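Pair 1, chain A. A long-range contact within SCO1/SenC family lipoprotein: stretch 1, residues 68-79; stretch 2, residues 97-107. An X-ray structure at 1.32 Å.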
# COMPACT_ATOMS: atom_id res chain seq x y z
N ASP A 68 -15.31 3.84 3.91
CA ASP A 68 -14.32 4.56 4.69
C ASP A 68 -13.13 3.63 4.82
O ASP A 68 -13.16 2.70 5.63
CB ASP A 68 -14.92 4.86 6.06
CG ASP A 68 -14.06 5.78 6.89
OD1 ASP A 68 -12.90 6.04 6.51
OD2 ASP A 68 -14.56 6.26 7.93
N VAL A 69 -12.10 3.86 4.01
CA VAL A 69 -10.93 3.00 3.99
C VAL A 69 -9.66 3.86 3.90
O VAL A 69 -9.72 5.05 3.58
CB VAL A 69 -10.98 2.03 2.80
CG1 VAL A 69 -12.23 1.14 2.90
CG2 VAL A 69 -10.98 2.80 1.49
N GLN A 70 -8.52 3.23 4.18
CA GLN A 70 -7.22 3.89 4.09
C GLN A 70 -6.36 3.23 3.02
O GLN A 70 -6.52 2.05 2.72
CB GLN A 70 -6.47 3.78 5.43
CG GLN A 70 -7.17 4.48 6.57
CD GLN A 70 -7.16 5.99 6.43
OE1 GLN A 70 -6.14 6.59 6.08
NE2 GLN A 70 -8.29 6.61 6.74
N PHE A 71 -5.45 4.01 2.46
CA PHE A 71 -4.49 3.52 1.48
C PHE A 71 -3.09 3.77 1.99
O PHE A 71 -2.81 4.83 2.56
CB PHE A 71 -4.72 4.20 0.13
CG PHE A 71 -6.05 3.86 -0.47
CD1 PHE A 71 -6.19 2.72 -1.23
CD2 PHE A 71 -7.17 4.63 -0.21
CE1 PHE A 71 -7.43 2.37 -1.76
CE2 PHE A 71 -8.40 4.29 -0.73
CZ PHE A 71 -8.53 3.16 -1.49
N VAL A 72 -2.23 2.77 1.81
CA VAL A 72 -0.85 2.85 2.27
C VAL A 72 0.06 2.31 1.19
O VAL A 72 -0.13 1.21 0.70
CB VAL A 72 -0.65 2.04 3.57
CG1 VAL A 72 0.82 2.05 4.01
CG2 VAL A 72 -1.55 2.58 4.68
N SER A 73 1.06 3.11 0.83
CA SER A 73 2.10 2.68 -0.11
C SER A 73 3.44 2.68 0.60
O SER A 73 3.88 3.73 1.09
CB SER A 73 2.18 3.63 -1.31
OG SER A 73 0.94 3.67 -2.01
N PHE A 74 4.10 1.53 0.66
CA PHE A 74 5.42 1.44 1.29
C PHE A 74 6.49 1.64 0.23
O PHE A 74 6.48 0.93 -0.78
CB PHE A 74 5.65 0.06 1.92
CG PHE A 74 4.66 -0.30 3.00
CD1 PHE A 74 4.86 0.12 4.31
CD2 PHE A 74 3.57 -1.11 2.72
CE1 PHE A 74 3.98 -0.22 5.31
CE2 PHE A 74 2.67 -1.46 3.73
CZ PHE A 74 2.89 -1.01 5.03
N SER A 75 7.45 2.54 0.47
CA SER A 75 8.58 2.65 -0.44
C SER A 75 9.55 1.49 -0.27
O SER A 75 9.95 1.15 0.86
CB SER A 75 9.34 3.96 -0.25
OG SER A 75 10.52 3.95 -1.06
N VAL A 76 9.93 0.87 -1.39
CA VAL A 76 10.97 -0.15 -1.38
C VAL A 76 12.32 0.41 -1.80
O VAL A 76 13.25 -0.35 -2.03
CB VAL A 76 10.59 -1.36 -2.25
CG1 VAL A 76 9.32 -2.01 -1.71
CG2 VAL A 76 10.41 -0.95 -3.71
N ASP A 77 12.43 1.73 -1.88
CA ASP A 77 13.72 2.36 -2.14
C ASP A 77 13.94 3.52 -1.16
O ASP A 77 14.11 4.66 -1.58
CB ASP A 77 13.76 2.85 -3.59
CG ASP A 77 15.16 3.22 -4.05
OD1 ASP A 77 16.15 2.77 -3.43
OD2 ASP A 77 15.27 3.95 -5.06
N PRO A 78 13.96 3.22 0.14
CA PRO A 78 14.03 4.30 1.13
C PRO A 78 15.35 5.07 1.10
O PRO A 78 15.40 6.17 1.65
CB PRO A 78 13.85 3.57 2.47
CG PRO A 78 14.32 2.15 2.18
CD PRO A 78 13.83 1.90 0.78
N ASP A 79 16.40 4.52 0.50
CA ASP A 79 17.66 5.25 0.36
C ASP A 79 17.48 6.48 -0.53
O ASP A 79 18.20 7.47 -0.38
CB ASP A 79 18.77 4.34 -0.20
CG ASP A 79 19.14 3.22 0.75
OD1 ASP A 79 19.25 3.47 1.97
OD2 ASP A 79 19.32 2.07 0.27
N THR A 97 -5.17 13.09 -0.29
CA THR A 97 -4.30 12.26 0.53
C THR A 97 -4.75 12.21 1.99
O THR A 97 -4.02 11.76 2.86
CB THR A 97 -2.82 12.68 0.43
OG1 THR A 97 -2.69 14.07 0.77
CG2 THR A 97 -2.30 12.47 -0.98
N SER A 98 -5.98 12.64 2.24
CA SER A 98 -6.53 12.56 3.59
C SER A 98 -6.52 11.11 4.11
O SER A 98 -6.36 10.87 5.30
CB SER A 98 -7.95 13.12 3.65
OG SER A 98 -8.83 12.33 2.89
N ASN A 99 -6.67 10.16 3.20
CA ASN A 99 -6.66 8.74 3.56
C ASN A 99 -5.61 7.95 2.79
O ASN A 99 -5.79 6.77 2.54
CB ASN A 99 -8.04 8.11 3.37
CG ASN A 99 -8.45 8.04 1.90
OD1 ASN A 99 -7.99 8.84 1.08
ND2 ASN A 99 -9.32 7.10 1.57
N TRP A 100 -4.52 8.60 2.38
CA TRP A 100 -3.47 7.89 1.65
C TRP A 100 -2.12 8.34 2.19
O TRP A 100 -1.75 9.51 2.07
CB TRP A 100 -3.56 8.18 0.15
CG TRP A 100 -2.77 7.26 -0.76
CD1 TRP A 100 -1.73 6.42 -0.42
CD2 TRP A 100 -2.98 7.10 -2.16
NE1 TRP A 100 -1.29 5.75 -1.55
CE2 TRP A 100 -2.05 6.15 -2.62
CE3 TRP A 100 -3.88 7.66 -3.07
CZ2 TRP A 100 -1.98 5.76 -3.95
CZ3 TRP A 100 -3.81 7.27 -4.39
CH2 TRP A 100 -2.87 6.33 -4.82
N ASN A 101 -1.41 7.40 2.80
CA ASN A 101 -0.09 7.67 3.35
C ASN A 101 0.96 6.84 2.64
O ASN A 101 0.79 5.63 2.45
CB ASN A 101 -0.07 7.38 4.85
CG ASN A 101 -0.81 8.42 5.63
OD1 ASN A 101 -0.23 9.44 6.01
ND2 ASN A 101 -2.10 8.20 5.85
N LEU A 102 2.02 7.50 2.19
CA LEU A 102 3.15 6.84 1.54
C LEU A 102 4.28 6.86 2.56
O LEU A 102 4.56 7.91 3.15
CB LEU A 102 3.54 7.55 0.24
CG LEU A 102 2.46 7.54 -0.84
CD1 LEU A 102 1.48 8.70 -0.68
CD2 LEU A 102 3.12 7.60 -2.19
N LEU A 103 4.90 5.71 2.79
CA LEU A 103 5.78 5.52 3.94
C LEU A 103 7.23 5.25 3.55
O LEU A 103 7.53 4.66 2.51
CB LEU A 103 5.24 4.38 4.82
CG LEU A 103 3.79 4.52 5.29
CD1 LEU A 103 3.39 3.36 6.20
CD2 LEU A 103 3.57 5.85 5.99
N THR A 104 8.12 5.68 4.44
CA THR A 104 9.55 5.52 4.24
C THR A 104 10.23 5.75 5.59
O THR A 104 9.58 5.70 6.64
CB THR A 104 10.07 6.49 3.16
OG1 THR A 104 11.41 6.14 2.82
CG2 THR A 104 10.01 7.93 3.63
N GLY A 105 11.54 5.98 5.57
CA GLY A 105 12.28 6.37 6.77
C GLY A 105 13.09 5.27 7.41
O GLY A 105 13.88 5.51 8.31
N TYR A 106 12.90 4.05 6.91
CA TYR A 106 13.54 2.85 7.40
C TYR A 106 14.67 2.47 6.44
O TYR A 106 14.84 3.09 5.41
CB TYR A 106 12.49 1.73 7.47
CG TYR A 106 11.51 1.76 6.32
CD1 TYR A 106 10.19 2.15 6.51
CD2 TYR A 106 11.90 1.40 5.04
CE1 TYR A 106 9.29 2.18 5.47
CE2 TYR A 106 11.02 1.43 3.98
CZ TYR A 106 9.71 1.82 4.20
OH TYR A 106 8.82 1.84 3.16
N SER A 107 15.45 1.45 6.79
CA SER A 107 16.51 1.00 5.90
C SER A 107 15.98 0.06 4.81
O SER A 107 14.88 -0.49 4.91
CB SER A 107 17.62 0.28 6.69
OG SER A 107 17.14 -0.95 7.18
O HOH W 1 -3.55 5.84 5.11
O HOH W 2 -8.42 9.59 6.83
O HOH W 3 14.06 7.01 4.13

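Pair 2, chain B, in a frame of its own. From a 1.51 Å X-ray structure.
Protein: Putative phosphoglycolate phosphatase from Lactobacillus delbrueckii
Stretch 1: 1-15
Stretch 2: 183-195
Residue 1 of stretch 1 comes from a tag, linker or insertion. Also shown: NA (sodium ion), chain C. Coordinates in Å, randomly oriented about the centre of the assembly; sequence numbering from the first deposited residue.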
# COMPACT_ATOMS: atom_id res chain seq x y z
N GLY B 1 22.26 6.78 20.51
CA GLY B 1 21.11 5.88 20.25
C GLY B 1 20.63 5.90 18.80
O GLY B 1 21.25 6.52 17.92
N MSE B 2 19.50 5.26 18.58
CA MSE B 2 18.80 5.30 17.29
C MSE B 2 17.37 5.63 17.53
O MSE B 2 16.73 5.02 18.39
CB MSE B 2 18.90 3.95 16.59
CG MSE B 2 20.34 3.59 16.30
SE MSE B 2 20.43 1.89 15.40
CE MSE B 2 19.38 2.37 13.91
N LYS B 3 16.83 6.56 16.76
CA LYS B 3 15.42 6.86 16.88
C LYS B 3 14.61 5.59 16.58
O LYS B 3 13.72 5.23 17.34
CB LYS B 3 15.00 8.04 16.01
CG LYS B 3 13.63 8.55 16.38
CD LYS B 3 13.21 9.79 15.62
CE LYS B 3 11.86 10.24 16.23
NZ LYS B 3 11.40 11.56 15.73
N TYR B 4 14.91 4.94 15.44
CA TYR B 4 14.23 3.75 15.01
C TYR B 4 15.28 2.75 14.56
O TYR B 4 16.17 3.06 13.75
CB TYR B 4 13.23 4.02 13.89
CG TYR B 4 12.17 5.04 14.24
CD1 TYR B 4 11.27 4.81 15.29
CD2 TYR B 4 12.10 6.26 13.58
CE1 TYR B 4 10.28 5.75 15.59
CE2 TYR B 4 11.16 7.21 13.92
CZ TYR B 4 10.26 6.95 14.93
OH TYR B 4 9.29 7.90 15.28
N LYS B 5 15.19 1.53 15.09
CA LYS B 5 16.03 0.42 14.66
C LYS B 5 15.40 -0.36 13.47
O LYS B 5 16.08 -1.15 12.83
CB LYS B 5 16.26 -0.53 15.85
CG LYS B 5 17.02 0.13 16.98
CD LYS B 5 17.19 -0.84 18.13
CE LYS B 5 17.72 -0.20 19.41
NZ LYS B 5 17.43 -1.16 20.54
N ALA B 6 14.12 -0.14 13.19
CA ALA B 6 13.45 -0.79 12.05
C ALA B 6 12.53 0.20 11.36
O ALA B 6 11.84 0.95 12.03
CB ALA B 6 12.67 -2.04 12.48
N ALA B 7 12.53 0.19 10.03
CA ALA B 7 11.62 1.03 9.21
C ALA B 7 10.86 0.07 8.33
O ALA B 7 11.45 -0.71 7.59
CB ALA B 7 12.41 2.07 8.33
N ILE B 8 9.54 0.10 8.49
CA ILE B 8 8.60 -0.81 7.85
C ILE B 8 7.80 0.04 6.86
O ILE B 8 7.10 0.98 7.28
CB ILE B 8 7.68 -1.47 8.87
CG1 ILE B 8 8.48 -2.16 9.96
CG2 ILE B 8 6.78 -2.50 8.18
CD1 ILE B 8 7.54 -2.64 11.13
N PHE B 9 7.91 -0.29 5.57
CA PHE B 9 7.34 0.50 4.49
C PHE B 9 6.14 -0.22 3.85
O PHE B 9 6.16 -1.44 3.60
CB PHE B 9 8.33 0.70 3.35
CG PHE B 9 9.57 1.46 3.74
CD1 PHE B 9 10.61 0.84 4.40
CD2 PHE B 9 9.65 2.82 3.51
CE1 PHE B 9 11.73 1.55 4.75
CE2 PHE B 9 10.80 3.51 3.85
CZ PHE B 9 11.81 2.88 4.48
N ASP B 10 5.12 0.56 3.56
CA ASP B 10 4.12 0.15 2.54
C ASP B 10 4.81 0.18 1.15
O ASP B 10 5.91 0.74 0.98
CB ASP B 10 2.94 1.10 2.55
CG ASP B 10 1.77 0.60 1.71
OD1 ASP B 10 1.56 -0.63 1.57
OD2 ASP B 10 1.09 1.47 1.16
N MSE B 11 4.23 -0.48 0.15
CA MSE B 11 4.80 -0.57 -1.18
C MSE B 11 4.18 0.48 -2.12
O MSE B 11 4.89 1.41 -2.56
CB MSE B 11 4.65 -1.98 -1.76
CG MSE B 11 5.08 -2.09 -3.17
SE MSE B 11 5.37 -3.91 -3.68
CE MSE B 11 7.17 -4.29 -3.07
N ASP B 12 2.87 0.33 -2.41
CA ASP B 12 2.17 1.19 -3.38
C ASP B 12 2.19 2.64 -2.95
O ASP B 12 1.83 2.94 -1.81
CB ASP B 12 0.70 0.78 -3.54
CG ASP B 12 0.52 -0.52 -4.23
OD1 ASP B 12 0.88 -0.66 -5.40
OD2 ASP B 12 -0.06 -1.43 -3.60
N GLY B 13 2.66 3.54 -3.81
CA GLY B 13 2.61 4.97 -3.48
C GLY B 13 3.65 5.43 -2.48
O GLY B 13 3.69 6.60 -2.10
N THR B 14 4.51 4.52 -2.05
CA THR B 14 5.44 4.78 -0.98
C THR B 14 6.83 4.49 -1.49
O THR B 14 7.64 5.40 -1.66
CB THR B 14 5.09 3.98 0.31
OG1 THR B 14 3.73 4.27 0.69
CG2 THR B 14 6.00 4.34 1.40
N ILE B 15 7.14 3.22 -1.76
CA ILE B 15 8.45 2.91 -2.34
C ILE B 15 8.45 2.64 -3.85
O ILE B 15 9.43 2.86 -4.51
CB ILE B 15 9.18 1.81 -1.57
CG1 ILE B 15 8.45 0.45 -1.68
CG2 ILE B 15 9.43 2.26 -0.10
CD1 ILE B 15 9.22 -0.75 -1.00
N ASP B 183 8.44 0.12 20.00
CA ASP B 183 8.73 1.53 20.25
C ASP B 183 9.98 2.02 19.48
O ASP B 183 10.26 3.22 19.46
CB ASP B 183 8.87 1.78 21.77
CG ASP B 183 10.00 0.97 22.38
OD1 ASP B 183 9.80 -0.24 22.62
OD2 ASP B 183 11.09 1.55 22.61
N LYS B 184 10.73 1.08 18.89
CA LYS B 184 11.88 1.38 18.04
C LYS B 184 11.58 1.07 16.58
O LYS B 184 12.51 0.97 15.77
CB LYS B 184 13.14 0.60 18.51
CG LYS B 184 13.77 1.11 19.85
CD LYS B 184 14.47 2.50 19.68
CE LYS B 184 15.29 2.90 20.88
NZ LYS B 184 15.67 4.36 20.89
N CYS B 185 10.30 0.89 16.26
CA CYS B 185 9.86 0.71 14.87
C CYS B 185 9.11 1.96 14.37
O CYS B 185 8.47 2.66 15.14
CB CYS B 185 8.90 -0.48 14.75
SG CYS B 185 9.61 -2.05 15.07
N VAL B 186 9.22 2.25 13.07
CA VAL B 186 8.36 3.26 12.45
C VAL B 186 7.75 2.66 11.16
O VAL B 186 8.38 1.87 10.47
CB VAL B 186 9.12 4.59 12.19
CG1 VAL B 186 10.27 4.38 11.21
CG2 VAL B 186 8.19 5.71 11.71
N TYR B 187 6.50 3.00 10.91
CA TYR B 187 5.80 2.54 9.72
C TYR B 187 5.70 3.74 8.79
O TYR B 187 5.39 4.84 9.22
CB TYR B 187 4.40 2.00 10.06
CG TYR B 187 3.83 1.19 8.92
CD1 TYR B 187 4.09 -0.18 8.75
CD2 TYR B 187 3.13 1.84 7.92
CE1 TYR B 187 3.62 -0.87 7.62
CE2 TYR B 187 2.65 1.15 6.81
CZ TYR B 187 2.90 -0.19 6.67
OH TYR B 187 2.42 -0.84 5.53
N ILE B 188 5.93 3.53 7.51
CA ILE B 188 5.99 4.61 6.50
C ILE B 188 4.97 4.28 5.42
O ILE B 188 5.02 3.21 4.83
CB ILE B 188 7.35 4.74 5.88
CG1 ILE B 188 8.45 4.96 6.94
CG2 ILE B 188 7.33 5.85 4.78
CD1 ILE B 188 9.26 3.71 7.18
N GLY B 189 4.06 5.20 5.14
CA GLY B 189 3.09 4.92 4.06
C GLY B 189 2.37 6.17 3.55
O GLY B 189 2.59 7.26 4.06
N ASP B 190 1.53 5.99 2.53
CA ASP B 190 0.90 7.12 1.86
C ASP B 190 -0.62 7.25 2.10
O ASP B 190 -1.25 8.10 1.48
CB ASP B 190 1.13 6.98 0.35
CG ASP B 190 0.43 5.73 -0.23
OD1 ASP B 190 0.41 4.69 0.47
OD2 ASP B 190 -0.11 5.75 -1.36
N SER B 191 -1.19 6.43 2.98
CA SER B 191 -2.63 6.43 3.14
C SER B 191 -3.09 6.38 4.59
O SER B 191 -2.30 6.18 5.55
CB SER B 191 -3.22 5.25 2.37
OG SER B 191 -3.17 4.06 3.14
N GLU B 192 -4.41 6.53 4.75
CA GLU B 192 -5.07 6.37 6.06
C GLU B 192 -4.93 4.96 6.63
O GLU B 192 -4.92 4.77 7.84
CB GLU B 192 -6.55 6.77 5.97
CG GLU B 192 -7.51 5.79 5.29
CD GLU B 192 -7.49 5.70 3.75
OE1 GLU B 192 -6.54 6.19 3.10
OE2 GLU B 192 -8.48 5.11 3.21
N ILE B 193 -4.84 3.95 5.75
CA ILE B 193 -4.67 2.55 6.18
C ILE B 193 -3.32 2.41 6.88
O ILE B 193 -3.21 1.65 7.85
CB ILE B 193 -4.81 1.57 5.00
CG1 ILE B 193 -6.18 1.74 4.34
CG2 ILE B 193 -4.49 0.09 5.41
CD1 ILE B 193 -7.30 1.61 5.31
N ASP B 194 -2.29 3.12 6.38
CA ASP B 194 -0.96 3.12 7.00
C ASP B 194 -0.95 3.81 8.38
O ASP B 194 -0.40 3.29 9.34
CB ASP B 194 0.06 3.72 6.03
CG ASP B 194 0.05 3.00 4.69
OD1 ASP B 194 -0.04 1.74 4.71
OD2 ASP B 194 -0.04 3.66 3.66
N ILE B 195 -1.63 4.96 8.45
CA ILE B 195 -1.86 5.63 9.72
C ILE B 195 -2.48 4.66 10.75
O ILE B 195 -2.01 4.54 11.89
CB ILE B 195 -2.73 6.90 9.54
CG1 ILE B 195 -2.01 7.93 8.66
CG2 ILE B 195 -3.06 7.55 10.90
CD1 ILE B 195 -2.82 9.07 8.15
NA NA C . -0.06 2.51 -0.24
O HOH W 4 11.92 6.10 19.15
O HOH W 5 -1.80 2.55 1.81

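What backbone do the two pairs share? Each sets two neighbouring parallel strands side by side, with axes 4.7 Å apart at closest approach, and 14 central residues superpose with an RMSD of 0.9 Å. The hydrogen-bond ladder follows the same alternation. In pair 1 Asn101(A) N donates to Phe71(A) O (2.9 Å) and Ser73(A) N to Asn101(A) O (3.0 Å); at the matching positions of pair 2, Val186(B) N donates to Ala6(B) O (3.1 Å) and Ile8(B) N to Val186(B) O (2.9 Å). The strands diverge by 12° in pair 1 and 26° in pair 2.

How is the face carrying Phe71(A), Trp100(A), Ser73(A) and Leu102(A) filled, and what replaces them? Phe71(A) lays its CB over the five-membered ring of Trp100(A), 3.8 Å from the centroid, and the indole reaches along the strand so that Trp100(A) NE1 donates to Ser73(A) OG at 3.1 Å. A large ring is thus paired with a small polar partner. Pair 2 places small residues at the first bridge, where Ala6(B) CB lies 4.0 Å from Cys185(B) SG, and has its bulk two bridges onward, at the next bridge on the same face: Ile8(B) takes the place of Ser73(A), Tyr187(B) that of Leu102(A), and Ile8(B) CG2 packs 3.6 Å from Tyr187(B) CD1. The contact there is apolar, without a counterpart to the indole hydrogen bond.

Does the opposite face change as much? Less so at its far end, where Phe74(A) matches Phe9(B) and Leu103(A) matches Ile188(B). Phe74(A) CE1 meets Leu103(A) CD1 obliquely at 3.7 Å, whereas Ile188(B) CD1 sits over the face of the Phe9(B) ring, 3.7 Å from its centroid. The same leucine methyl, Leu103(A) CD1, touches Val72(A) CG1 at 3.6 Å; in pair 2 Ile188(B) CD1 approaches Ala7(B) CB at 3.7 Å. Asn101(A) becomes Val186(B): the amide ND2 of the former donates to a water that also bridges Gln70(A) OE1 and Phe71(A) O, while Val186(B) CB covers the Tyr4(B) ring, 3.5 Å from its centroid.

What happens where the strands run out? Ser75(A) and Asp10(B) coincide, both pointing toward the other stretch, and each backbone N donates across at 2.9 Å, Ser75(A) N to Leu103(A) O and Asp10(B) N to Ile188(B) O. In pair 1 Tyr106(A) OH then donates to Ser75(A) O at 2.7 Å. In pair 2 a sodium ion joins the stretches, bound by Asp10(B) OD2 at 2.1 Å and Asp190(B) OD1 at 2.3 Å, which lets two carboxylates lie close together.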